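Local coordinates for kinetochore-associated protein NSL1 homolog (Homo sapiens, PDB 5LSI) that forms part of the MIS12 complex, which is required for kinetochore formation and for normal chromosome alignment and segregation during mitosis, at residues F33-G38 / P48-A53; E25-C30 / T56-V61; R14-S19 / N64-G69; T18-V23 / Q70-A75. All blocks are in the same frame, centred on the assembly; numbering follows the deposited sequence.

Contact 1: F33-G38 / P48-A53; sequences FVQKLG and PALRDA
Leu50 is the bump and residues 33-38, around the end of helix 20-35, supply the hollow, where the two helices of an antiparallel helical hairpin, 20-35 and 46-62, come together near their connecting loop. The leucine points from its helix into a shallow bowl made largely of backbone: Val34 O, the CB of Leu37, and Gly38. Its two methyls divide the space. Leu50 CD2 presses on the rim carbonyl, 3.3 Å from Val34 O, and stands 4.3 Å from Leu37 CB, while Leu50 CD1 lies over the bare CA of Gly38 at 3.9 Å. A glycine suits this place because it presents no side chain to the incoming methyl. Gln35 closes the outer margin and brings its amide NE2 to 4.1 Å from Leu50 CD1; the residue itself is exposed. From the connecting loop, Leu41 also packs on Leu50, and an aromatic side chain of the other protein chain packs on Val34. A second, smaller fit lies one turn deeper, where helix meets helix with short residues. There CG1 of Val34, set anti to the backbone N (chi1 178°), reaches across and rests 3.8 Å from Ala53 CB.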
loop_
_atom_site.group_PDB
_atom_site.type_symbol
_atom_site.label_atom_id
_atom_site.label_comp_id
_atom_site.label_asym_id
_atom_site.label_seq_id
_atom_site.Cartn_x
_atom_site.Cartn_y
_atom_site.Cartn_z
ATOM N N PHE B 33 -1.736 -7.798 7.896
ATOM C CA PHE B 33 -2.164 -6.718 8.782
ATOM C C PHE B 33 -3.619 -6.332 8.540
ATOM O O PHE B 33 -4.301 -5.890 9.472
ATOM C CB PHE B 33 -1.236 -5.515 8.616
ATOM C CG PHE B 33 0.186 -5.804 8.999
ATOM C CD1 PHE B 33 0.637 -5.545 10.283
ATOM C CD2 PHE B 33 1.064 -6.364 8.085
ATOM C CE1 PHE B 33 1.941 -5.825 10.642
ATOM C CE2 PHE B 33 2.367 -6.650 8.440
ATOM C CZ PHE B 33 2.807 -6.379 9.718
ATOM N N VAL B 34 -4.117 -6.500 7.314
ATOM C CA VAL B 34 -5.540 -6.287 7.072
ATOM C C VAL B 34 -6.365 -7.362 7.771
ATOM O O VAL B 34 -7.428 -7.077 8.338
ATOM C CB VAL B 34 -5.827 -6.246 5.562
ATOM C CG1 VAL B 34 -7.316 -6.064 5.312
ATOM C CG2 VAL B 34 -5.031 -5.132 4.903
ATOM N N GLN B 35 -5.891 -8.613 7.743
ATOM C CA GLN B 35 -6.613 -9.702 8.396
ATOM C C GLN B 35 -6.722 -9.476 9.898
ATOM O O GLN B 35 -7.744 -9.808 10.508
ATOM C CB GLN B 35 -5.924 -11.036 8.107
ATOM C CG GLN B 35 -5.880 -11.405 6.637
ATOM C CD GLN B 35 -7.240 -11.785 6.094
ATOM O OE1 GLN B 35 -7.640 -11.340 5.019
ATOM N NE2 GLN B 35 -7.960 -12.620 6.836
ATOM N N LYS B 36 -5.682 -8.907 10.511
ATOM C CA LYS B 36 -5.706 -8.661 11.949
ATOM C C LYS B 36 -6.797 -7.677 12.352
ATOM O O LYS B 36 -7.172 -7.637 13.528
ATOM C CB LYS B 36 -4.346 -8.148 12.425
ATOM C CG LYS B 36 -3.178 -9.052 12.080
ATOM C CD LYS B 36 -3.381 -10.464 12.593
ATOM C CE LYS B 36 -2.285 -10.849 13.577
ATOM N NZ LYS B 36 -2.469 -12.226 14.119
ATOM N N LEU B 37 -7.305 -6.878 11.412
ATOM C CA LEU B 37 -8.431 -6.000 11.710
ATOM C C LEU B 37 -9.696 -6.773 12.040
ATOM O O LEU B 37 -10.579 -6.224 12.709
ATOM C CB LEU B 37 -8.714 -5.078 10.532
ATOM C CG LEU B 37 -7.688 -3.998 10.230
ATOM C CD1 LEU B 37 -7.824 -3.619 8.771
ATOM C CD2 LEU B 37 -7.918 -2.798 11.133
ATOM N N GLY B 38 -9.806 -8.024 11.578
ATOM C CA GLY B 38 -11.010 -8.797 11.823
ATOM C C GLY B 38 -11.319 -8.961 13.296
ATOM O O GLY B 38 -12.477 -9.156 13.669
ATOM N N PRO B 48 -17.225 -10.033 4.676
ATOM C CA PRO B 48 -17.251 -9.113 3.527
ATOM C C PRO B 48 -16.435 -7.851 3.751
ATOM O O PRO B 48 -15.865 -7.324 2.787
ATOM C CB PRO B 48 -18.745 -8.802 3.361
ATOM C CG PRO B 48 -19.319 -9.017 4.711
ATOM C CD PRO B 48 -18.564 -10.179 5.276
ATOM N N ALA B 49 -16.347 -7.359 4.991
ATOM C CA ALA B 49 -15.558 -6.159 5.259
ATOM C C ALA B 49 -14.071 -6.412 5.050
ATOM O O ALA B 49 -13.348 -5.533 4.566
ATOM C CB ALA B 49 -15.820 -5.657 6.677
ATOM N N LEU B 50 -13.593 -7.608 5.407
ATOM C CA LEU B 50 -12.180 -7.917 5.223
ATOM C C LEU B 50 -11.842 -8.102 3.749
ATOM O O LEU B 50 -10.785 -7.656 3.291
ATOM C CB LEU B 50 -11.798 -9.163 6.023
ATOM C CG LEU B 50 -11.585 -8.964 7.525
ATOM C CD1 LEU B 50 -11.077 -10.245 8.172
ATOM C CD2 LEU B 50 -10.619 -7.814 7.781
ATOM N N ARG B 51 -12.716 -8.775 2.993
ATOM C CA ARG B 51 -12.522 -8.843 1.549
ATOM C C ARG B 51 -12.495 -7.448 0.940
ATOM O O ARG B 51 -11.648 -7.147 0.089
ATOM C CB ARG B 51 -13.621 -9.686 0.901
ATOM C CG ARG B 51 -13.510 -11.186 1.163
ATOM C CD ARG B 51 -14.399 -11.985 0.210
ATOM N NE ARG B 51 -15.808 -11.615 0.319
ATOM C CZ ARG B 51 -16.674 -12.203 1.136
ATOM N NH1 ARG B 51 -16.280 -13.198 1.919
ATOM N NH2 ARG B 51 -17.936 -11.795 1.168
ATOM N N ASP B 52 -13.412 -6.581 1.373
ATOM C CA ASP B 52 -13.457 -5.216 0.858
ATOM C C ASP B 52 -12.187 -4.455 1.223
ATOM O O ASP B 52 -11.578 -3.796 0.370
ATOM C CB ASP B 52 -14.698 -4.504 1.400
ATOM C CG ASP B 52 -14.795 -3.065 0.940
ATOM O OD1 ASP B 52 -14.369 -2.768 -0.197
ATOM O OD2 ASP B 52 -15.296 -2.227 1.719
ATOM N N ALA B 53 -11.764 -4.550 2.488
ATOM C CA ALA B 53 -10.565 -3.839 2.931
ATOM C C ALA B 53 -9.319 -4.342 2.216
ATOM O O ALA B 53 -8.449 -3.550 1.837
ATOM C CB ALA B 53 -10.400 -3.974 4.445
#

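Contact 2: E25-C30 / T56-V61; sequences EMLQLC and TFESAV
Leu27 meets Phe57, Glu58 and Val61 in a buried, apolar helix-helix contact of the hairpin, further from the connecting loop and close to the centre of the chain. Helix segments 25-30 and 56-61 run roughly antiparallel, at 144°, and their axes approach to 10.9 Å, a separation wide enough for sizeable side chains to fill from both sides. Leucine supplies a forked end for this purpose. Leu27 CD2 goes into the notch between two residues one turn apart: it meets Val61 tip to tip, 3.8 Å from Val61 CG1, and reaches obliquely to the aromatic ring, 3.8 Å from Phe57 CE2. The other branch turns to the outer side, where Leu27 CD1 touches Glu58 CG at 4.0 Å. Glutamate fits this border because its methylene carbons can pack while the extended chain (chi2 174°) takes the carboxylate onward from the leucine. Phe57 has CG anti to its backbone N (chi1 170°), and its ring lies across the gap; there Cys30 CB approaches Phe57 CZ at 3.7 Å. Small and weakly polar, cysteine accommodates the large ring in the interior. Val61 CG2 leans over the rim of one face of that ring from its own helix. At the margin Met26, long and flexible, brings CE to 4.4 Å from Val61 CG1, and an apolar side chain of the other protein chain packs on the same methionine. Such interlocking of apolar residues on facing sides is characteristic of an antiparallel helical hairpin; here part of its surface also packs against the other protein chain.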
loop_
_atom_site.group_PDB
_atom_site.type_symbol
_atom_site.label_atom_id
_atom_site.label_comp_id
_atom_site.label_asym_id
_atom_site.label_seq_id
_atom_site.Cartn_x
_atom_site.Cartn_y
_atom_site.Cartn_z
ATOM N N GLU B 25 3.782 -10.306 -4.213
ATOM C CA GLU B 25 4.258 -11.030 -3.038
ATOM C C GLU B 25 4.380 -10.104 -1.835
ATOM O O GLU B 25 4.065 -10.500 -0.705
ATOM C CB GLU B 25 5.586 -11.715 -3.365
ATOM C CG GLU B 25 5.430 -12.754 -4.471
ATOM C CD GLU B 25 6.724 -13.438 -4.870
ATOM O OE1 GLU B 25 7.806 -12.830 -4.732
ATOM O OE2 GLU B 25 6.650 -14.597 -5.335
ATOM N N MET B 26 4.821 -8.865 -2.061
ATOM C CA MET B 26 4.827 -7.862 -1.000
ATOM C C MET B 26 3.420 -7.605 -0.467
ATOM O O MET B 26 3.220 -7.492 0.748
ATOM C CB MET B 26 5.446 -6.568 -1.524
ATOM C CG MET B 26 5.198 -5.352 -0.650
ATOM S SD MET B 26 5.522 -3.810 -1.531
ATOM C CE MET B 26 4.257 -3.852 -2.798
ATOM N N LEU B 27 2.432 -7.510 -1.362
ATOM C CA LEU B 27 1.054 -7.299 -0.925
ATOM C C LEU B 27 0.536 -8.486 -0.122
ATOM O O LEU B 27 -0.240 -8.311 0.826
ATOM C CB LEU B 27 0.151 -7.037 -2.132
ATOM C CG LEU B 27 0.405 -5.719 -2.871
ATOM C CD1 LEU B 27 -0.540 -5.568 -4.052
ATOM C CD2 LEU B 27 0.276 -4.537 -1.929
ATOM N N GLN B 28 0.947 -9.703 -0.486
ATOM C CA GLN B 28 0.539 -10.871 0.292
ATOM C C GLN B 28 1.062 -10.790 1.719
ATOM O O GLN B 28 0.339 -11.108 2.672
ATOM C CB GLN B 28 1.020 -12.156 -0.383
ATOM C CG GLN B 28 0.321 -12.452 -1.696
ATOM C CD GLN B 28 0.816 -13.725 -2.353
ATOM O OE1 GLN B 28 1.637 -14.452 -1.791
ATOM N NE2 GLN B 28 0.309 -14.006 -3.546
ATOM N N LEU B 29 2.313 -10.354 1.889
ATOM C CA LEU B 29 2.876 -10.204 3.230
ATOM C C LEU B 29 2.118 -9.150 4.029
ATOM O O LEU B 29 1.709 -9.394 5.172
ATOM C CB LEU B 29 4.361 -9.845 3.138
ATOM C CG LEU B 29 5.299 -10.946 2.632
ATOM C CD1 LEU B 29 6.679 -10.388 2.326
ATOM C CD2 LEU B 29 5.395 -12.069 3.650
ATOM N N CYS B 30 1.923 -7.966 3.441
ATOM C CA CYS B 30 1.194 -6.903 4.123
ATOM C C CYS B 30 -0.272 -7.243 4.328
ATOM O O CYS B 30 -0.909 -6.663 5.214
ATOM C CB CYS B 30 1.308 -5.598 3.337
ATOM S SG CYS B 30 2.998 -4.995 3.198
ATOM N N THR B 56 -9.483 -3.007 -1.377
ATOM C CA THR B 56 -9.174 -1.581 -1.357
ATOM C C THR B 56 -7.686 -1.354 -1.138
ATOM O O THR B 56 -7.076 -0.501 -1.793
ATOM C CB THR B 56 -9.983 -0.884 -0.261
ATOM O OG1 THR B 56 -11.382 -1.042 -0.526
ATOM C CG2 THR B 56 -9.645 0.591 -0.207
ATOM N N PHE B 57 -7.084 -2.119 -0.226
ATOM C CA PHE B 57 -5.656 -1.981 0.043
ATOM C C PHE B 57 -4.832 -2.302 -1.198
ATOM O O PHE B 57 -3.959 -1.524 -1.598
ATOM C CB PHE B 57 -5.257 -2.885 1.211
ATOM C CG PHE B 57 -3.773 -2.993 1.418
ATOM C CD1 PHE B 57 -3.047 -1.921 1.910
ATOM C CD2 PHE B 57 -3.104 -4.174 1.131
ATOM C CE1 PHE B 57 -1.679 -2.019 2.103
ATOM C CE2 PHE B 57 -1.737 -4.283 1.325
ATOM C CZ PHE B 57 -1.023 -3.204 1.806
ATOM N N GLU B 58 -5.107 -3.444 -1.831
ATOM C CA GLU B 58 -4.341 -3.830 -3.013
ATOM C C GLU B 58 -4.585 -2.876 -4.175
ATOM O O GLU B 58 -3.659 -2.568 -4.935
ATOM C CB GLU B 58 -4.679 -5.267 -3.409
ATOM C CG GLU B 58 -4.164 -6.299 -2.423
ATOM C CD GLU B 58 -4.622 -7.708 -2.751
ATOM O OE1 GLU B 58 -5.603 -7.859 -3.516
ATOM O OE2 GLU B 58 -3.999 -8.664 -2.241
ATOM N N SER B 59 -5.820 -2.394 -4.331
ATOM C CA SER B 59 -6.110 -1.448 -5.406
ATOM C C SER B 59 -5.357 -0.138 -5.218
ATOM O O SER B 59 -4.808 0.409 -6.179
ATOM C CB SER B 59 -7.611 -1.183 -5.493
ATOM O OG SER B 59 -8.298 -2.349 -5.898
ATOM N N ALA B 60 -5.312 0.377 -3.988
ATOM C CA ALA B 60 -4.628 1.644 -3.749
ATOM C C ALA B 60 -3.148 1.540 -4.081
ATOM O O ALA B 60 -2.557 2.484 -4.619
ATOM C CB ALA B 60 -4.822 2.086 -2.300
ATOM N N VAL B 61 -2.527 0.400 -3.768
ATOM C CA VAL B 61 -1.118 0.214 -4.099
ATOM C C VAL B 61 -0.946 0.072 -5.606
ATOM O O VAL B 61 -0.105 0.740 -6.217
ATOM C CB VAL B 61 -0.540 -1.003 -3.351
ATOM C CG1 VAL B 61 0.870 -1.307 -3.833
ATOM C CG2 VAL B 61 -0.536 -0.755 -1.855
#

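Contact 3: R14-S19 / N64-G69; sequences RVRCTS and NISING
Val15, Cys17, Ile65 and Ile67 project from the same face of a two-stranded parallel sheet and form its apolar centre. Val15, Ile65 and Ile67 are beta-branched, which favours strand geometry, and Val15 CB lies 4.1 Å from Ile65 CG2. Cysteine is small and apolar enough to lie beside Ile67, with Cys17 CB 3.9 Å from Ile67 CD1; Cys17 SG also comes to 4.2 Å from Ile65 CB. Four backbone hydrogen bonds join the strands, running from Val15 N to Asn64 O, Ser66 N to Val15 O, Cys17 N to Ser66 O and Asn68 N to Cys17 O. The last measures 2.8 Å between Asn68 N and Cys17 O and is nearly straight (172° at the hydrogen). On the other face Ser66 OG, small enough to admit solvent, binds two waters: one receives a bond from Gly69 N and donates to Cys17 O, the other donates to Arg14 O. Outermost, Ser66 CB sits over the centre of one face of the Arg14 guanidinium, 4.0 Å above its plane; Arg14 NH2 also forms a salt bridge with Asp12. The strands bracket the hairpin: 15-17 leads into helix 20-35 through the N-cap residue Ser19, and 65-67 follows helix 46-62, where Asn64 ND2 bonds Ala60 O.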
loop_
_atom_site.group_PDB
_atom_site.type_symbol
_atom_site.label_atom_id
_atom_site.label_comp_id
_atom_site.label_asym_id
_atom_site.label_seq_id
_atom_site.Cartn_x
_atom_site.Cartn_y
_atom_site.Cartn_z
ATOM N N ARG B 14 3.576 8.105 -9.640
ATOM C CA ARG B 14 3.455 6.699 -9.283
ATOM C C ARG B 14 4.834 6.101 -9.036
ATOM O O ARG B 14 5.814 6.466 -9.693
ATOM C CB ARG B 14 2.734 5.928 -10.391
ATOM C CG ARG B 14 1.291 6.349 -10.607
ATOM C CD ARG B 14 0.683 5.632 -11.801
ATOM N NE ARG B 14 1.421 5.915 -13.029
ATOM C CZ ARG B 14 1.158 5.355 -14.206
ATOM N NH1 ARG B 14 0.171 4.476 -14.322
ATOM N NH2 ARG B 14 1.886 5.672 -15.270
ATOM N N VAL B 15 4.910 5.190 -8.065
ATOM C CA VAL B 15 6.168 4.515 -7.769
ATOM C C VAL B 15 6.557 3.643 -8.955
ATOM O O VAL B 15 5.768 2.813 -9.419
ATOM C CB VAL B 15 6.045 3.695 -6.477
ATOM C CG1 VAL B 15 7.387 3.081 -6.103
ATOM C CG2 VAL B 15 5.515 4.566 -5.351
ATOM N N ARG B 16 7.775 3.838 -9.457
ATOM C CA ARG B 16 8.242 3.185 -10.680
ATOM C C ARG B 16 8.780 1.803 -10.337
ATOM O O ARG B 16 9.923 1.660 -9.902
ATOM C CB ARG B 16 9.312 4.032 -11.361
ATOM C CG ARG B 16 8.771 5.273 -12.040
ATOM C CD ARG B 16 9.817 6.368 -12.143
ATOM N NE ARG B 16 9.288 7.541 -12.835
ATOM C CZ ARG B 16 9.910 8.712 -12.911
ATOM N NH1 ARG B 16 11.091 8.878 -12.330
ATOM N NH2 ARG B 16 9.348 9.719 -13.566
ATOM N N CYS B 17 7.964 0.777 -10.547
ATOM C CA CYS B 17 8.350 -0.594 -10.257
ATOM C C CYS B 17 8.617 -1.353 -11.549
ATOM O O CYS B 17 8.203 -0.941 -12.637
ATOM C CB CYS B 17 7.269 -1.307 -9.440
ATOM S SG CYS B 17 7.051 -0.625 -7.783
ATOM N N THR B 18 9.319 -2.476 -11.413
ATOM C CA THR B 18 9.702 -3.304 -12.549
ATOM C C THR B 18 9.101 -4.700 -12.530
ATOM O O THR B 18 8.928 -5.288 -13.598
ATOM C CB THR B 18 11.230 -3.442 -12.625
ATOM O OG1 THR B 18 11.703 -4.159 -11.479
ATOM C CG2 THR B 18 11.891 -2.075 -12.665
ATOM N N SER B 19 8.784 -5.250 -11.357
ATOM C CA SER B 19 8.337 -6.634 -11.234
ATOM C C SER B 19 6.926 -6.673 -10.661
ATOM O O SER B 19 6.715 -6.353 -9.486
ATOM C CB SER B 19 9.296 -7.442 -10.362
ATOM O OG SER B 19 8.787 -8.745 -10.154
ATOM N N ASN B 64 -1.219 3.122 -7.786
ATOM C CA ASN B 64 -0.220 4.141 -7.493
ATOM C C ASN B 64 1.196 3.695 -7.837
ATOM O O ASN B 64 2.165 4.313 -7.384
ATOM C CB ASN B 64 -0.304 4.554 -6.025
ATOM C CG ASN B 64 -1.410 5.545 -5.774
ATOM O OD1 ASN B 64 -1.256 6.735 -6.045
ATOM N ND2 ASN B 64 -2.538 5.062 -5.267
ATOM N N ILE B 65 1.339 2.631 -8.625
ATOM C CA ILE B 65 2.635 2.222 -9.141
ATOM C C ILE B 65 2.513 2.054 -10.648
ATOM O O ILE B 65 1.419 1.915 -11.197
ATOM C CB ILE B 65 3.166 0.914 -8.501
ATOM C CG1 ILE B 65 2.408 -0.302 -9.034
ATOM C CG2 ILE B 65 3.070 0.964 -6.987
ATOM C CD1 ILE B 65 2.822 -1.610 -8.382
ATOM N N SER B 66 3.659 2.086 -11.313
ATOM C CA SER B 66 3.766 1.696 -12.707
ATOM C C SER B 66 4.675 0.479 -12.804
ATOM O O SER B 66 5.617 0.325 -12.022
ATOM C CB SER B 66 4.312 2.838 -13.575
ATOM O OG SER B 66 5.598 3.241 -13.134
ATOM N N ILE B 67 4.373 -0.396 -13.754
ATOM C CA ILE B 67 5.193 -1.569 -14.034
ATOM C C ILE B 67 5.899 -1.297 -15.354
ATOM O O ILE B 67 5.295 -1.413 -16.428
ATOM C CB ILE B 67 4.363 -2.856 -14.090
ATOM C CG1 ILE B 67 3.642 -3.085 -12.760
ATOM C CG2 ILE B 67 5.248 -4.052 -14.434
ATOM C CD1 ILE B 67 4.575 -3.237 -11.581
ATOM N N ASN B 68 7.178 -0.923 -15.274
ATOM C CA ASN B 68 7.969 -0.540 -16.446
ATOM C C ASN B 68 7.277 0.582 -17.221
ATOM O O ASN B 68 7.067 0.499 -18.434
ATOM C CB ASN B 68 8.247 -1.749 -17.344
ATOM C CG ASN B 68 9.098 -2.801 -16.658
ATOM O OD1 ASN B 68 10.125 -2.490 -16.052
ATOM N ND2 ASN B 68 8.671 -4.055 -16.743
ATOM N N GLY B 69 6.904 1.638 -16.497
ATOM C CA GLY B 69 6.243 2.784 -17.085
ATOM C C GLY B 69 4.804 2.572 -17.497
ATOM O O GLY B 69 4.161 3.531 -17.943
HETATM O O HOH W 1 5.841 6.141 -12.774
HETATM O O HOH W 2 7.762 1.530 -13.995
#

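Contact 4: T18-V23 / Q70-A75; sequences TSKRAV and QAWQEA
Lys20 lies over one face of the Trp72 indole, and the first kind of interaction is between chain and ring. In the lysine CG is anti to the backbone N (chi1 -161°), and the chain, extended beyond CG, passes obliquely across both rings. Lys20 CG sits over the six-membered ring of Trp72 as a CH-pi contact, 3.6 Å from its centroid, and Lys20 CE lies 3.4 Å above the Trp72 indole plane, toward the rim. At the end Lys20 NZ stands over the five-membered ring of Trp72 in a cation-pi contact, 4.3 Å from the centroid and 17° off the normal. A long aliphatic chain ending in a charge suits this broad, electron-rich surface.

Hydrogen bonds hold the ammonium group. Lys20 NZ donates to Trp72 O at 2.9 Å and to Ala75 O at 3.0 Å, the latter from well above the carbonyl plane (54°). Both carbonyls belong to the ends of a type I turn, and Trp72 O also accepts Ala75 N on the opposite face of its plane. Ala71 N, bonded to Glu74 OE1 at 2.9 Å, ties the turn further.

Apolar packing adds Val23, one turn along the helix, which meets the indole tip to tip with Val23 CG1 3.6 Å from Trp72 CZ3. At the start of that helix Ser19 OG accepts from Ala22 N, an N-cap bond.

Two carbonyl oxygens and an aromatic face around one amine would probably favour its protonated form, and they fix the C-terminal turn on the beginning of helix 20-35.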
loop_
_atom_site.group_PDB
_atom_site.type_symbol
_atom_site.label_atom_id
_atom_site.label_comp_id
_atom_site.label_asym_id
_atom_site.label_seq_id
_atom_site.Cartn_x
_atom_site.Cartn_y
_atom_site.Cartn_z
ATOM N N THR B 18 9.319 -2.476 -11.413
ATOM C CA THR B 18 9.702 -3.304 -12.549
ATOM C C THR B 18 9.101 -4.700 -12.530
ATOM O O THR B 18 8.928 -5.288 -13.598
ATOM C CB THR B 18 11.230 -3.442 -12.625
ATOM O OG1 THR B 18 11.703 -4.159 -11.479
ATOM C CG2 THR B 18 11.891 -2.075 -12.665
ATOM N N SER B 19 8.784 -5.250 -11.357
ATOM C CA SER B 19 8.337 -6.634 -11.234
ATOM C C SER B 19 6.926 -6.673 -10.661
ATOM O O SER B 19 6.715 -6.353 -9.486
ATOM C CB SER B 19 9.296 -7.442 -10.362
ATOM O OG SER B 19 8.787 -8.745 -10.154
ATOM N N LYS B 20 5.968 -7.095 -11.487
ATOM C CA LYS B 20 4.595 -7.256 -11.026
ATOM C C LYS B 20 4.483 -8.368 -9.987
ATOM O O LYS B 20 3.715 -8.253 -9.025
ATOM C CB LYS B 20 3.690 -7.538 -12.224
ATOM C CG LYS B 20 2.214 -7.298 -11.996
ATOM C CD LYS B 20 1.473 -7.299 -13.325
ATOM C CE LYS B 20 -0.032 -7.301 -13.128
ATOM N NZ LYS B 20 -0.755 -7.243 -14.428
ATOM N N ARG B 21 5.242 -9.453 -10.160
ATOM C CA ARG B 21 5.159 -10.559 -9.212
ATOM C C ARG B 21 5.693 -10.159 -7.844
ATOM O O ARG B 21 5.111 -10.523 -6.817
ATOM C CB ARG B 21 5.922 -11.772 -9.739
ATOM C CG ARG B 21 5.927 -12.942 -8.772
ATOM C CD ARG B 21 6.845 -14.056 -9.251
ATOM N NE ARG B 21 6.524 -14.482 -10.611
ATOM C CZ ARG B 21 7.225 -15.379 -11.297
ATOM N NH1 ARG B 21 8.291 -15.953 -10.752
ATOM N NH2 ARG B 21 6.859 -15.702 -12.532
ATOM N N ALA B 22 6.800 -9.414 -7.811
ATOM C CA ALA B 22 7.383 -9.004 -6.536
ATOM C C ALA B 22 6.442 -8.087 -5.759
ATOM O O ALA B 22 6.378 -8.152 -4.525
ATOM C CB ALA B 22 8.730 -8.323 -6.776
ATOM N N VAL B 23 5.709 -7.220 -6.462
ATOM C CA VAL B 23 4.712 -6.388 -5.794
ATOM C C VAL B 23 3.597 -7.254 -5.224
ATOM O O VAL B 23 3.149 -7.049 -4.088
ATOM C CB VAL B 23 4.164 -5.324 -6.763
ATOM C CG1 VAL B 23 3.023 -4.544 -6.116
ATOM C CG2 VAL B 23 5.273 -4.384 -7.207
ATOM N N GLN B 70 4.273 1.362 -17.365
ATOM C CA GLN B 70 2.912 1.040 -17.764
ATOM C C GLN B 70 2.017 0.897 -16.541
ATOM O O GLN B 70 2.483 0.673 -15.421
ATOM C CB GLN B 70 2.869 -0.259 -18.574
ATOM C CG GLN B 70 3.954 -0.388 -19.628
ATOM C CD GLN B 70 3.884 -1.714 -20.364
ATOM O OE1 GLN B 70 2.834 -2.359 -20.405
ATOM N NE2 GLN B 70 5.005 -2.137 -20.937
ATOM N N ALA B 71 0.713 1.013 -16.772
ATOM C CA ALA B 71 -0.251 0.758 -15.717
ATOM C C ALA B 71 -0.223 -0.716 -15.319
ATOM O O ALA B 71 0.200 -1.588 -16.083
ATOM C CB ALA B 71 -1.655 1.158 -16.160
ATOM N N TRP B 72 -0.687 -0.983 -14.097
ATOM C CA TRP B 72 -0.624 -2.335 -13.548
ATOM C C TRP B 72 -1.420 -3.319 -14.397
ATOM O O TRP B 72 -0.909 -4.375 -14.788
ATOM C CB TRP B 72 -1.138 -2.324 -12.107
ATOM C CG TRP B 72 -1.323 -3.681 -11.491
ATOM C CD1 TRP B 72 -2.412 -4.496 -11.607
ATOM C CD2 TRP B 72 -0.402 -4.363 -10.633
ATOM N NE1 TRP B 72 -2.219 -5.650 -10.885
ATOM C CE2 TRP B 72 -0.993 -5.590 -10.276
ATOM C CE3 TRP B 72 0.865 -4.056 -10.135
ATOM C CZ2 TRP B 72 -0.359 -6.509 -9.449
ATOM C CZ3 TRP B 72 1.492 -4.971 -9.314
ATOM C CH2 TRP B 72 0.881 -6.182 -8.979
ATOM N N GLN B 73 -2.680 -2.990 -14.689
ATOM C CA GLN B 73 -3.558 -3.925 -15.380
ATOM C C GLN B 73 -3.127 -4.184 -16.818
ATOM O O GLN B 73 -3.536 -5.196 -17.399
ATOM C CB GLN B 73 -4.998 -3.409 -15.358
ATOM C CG GLN B 73 -5.181 -2.021 -15.965
ATOM C CD GLN B 73 -4.856 -0.897 -14.994
ATOM O OE1 GLN B 73 -4.113 -1.085 -14.029
ATOM N NE2 GLN B 73 -5.416 0.281 -15.247
ATOM N N GLU B 74 -2.314 -3.308 -17.402
ATOM C CA GLU B 74 -1.882 -3.463 -18.782
ATOM C C GLU B 74 -0.471 -4.024 -18.907
ATOM O O GLU B 74 0.026 -4.163 -20.028
ATOM C CB GLU B 74 -1.972 -2.120 -19.517
ATOM C CG GLU B 74 -0.923 -1.103 -19.105
ATOM C CD GLU B 74 -1.079 0.218 -19.838
ATOM O OE1 GLU B 74 -0.687 1.266 -19.279
ATOM O OE2 GLU B 74 -1.602 0.211 -20.973
ATOM N N ALA B 75 0.179 -4.353 -17.796
ATOM C CA ALA B 75 1.529 -4.896 -17.802
ATOM C C ALA B 75 1.501 -6.373 -17.414
ATOM O O ALA B 75 0.445 -6.958 -17.153
ATOM C CB ALA B 75 2.435 -4.095 -16.865
#

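Spatially the contacts run from the closed end of the hairpin to its strand-bearing base; along the chain contact 1 is nested within contact 2, and both within contacts 3 and 4. Contacts 1 and 2 have centres 12 Å apart, and Val34 CG2 touches Phe57 CG at 4.3 Å. Contact 3 lies 14 Å from contact 2 between centres, across the chain's centre from contact 1. Contacts 3 and 4 are 6 Å apart between centres: Ile65 CD1 packs on Trp72 CE3 at 3.6 Å, while Ile67 CB meets Ala75 CB. Each contact is within reach of the other protein chain. This hairpin with its strands is one segment of NSL1; the kinetochore function is that of the whole protein.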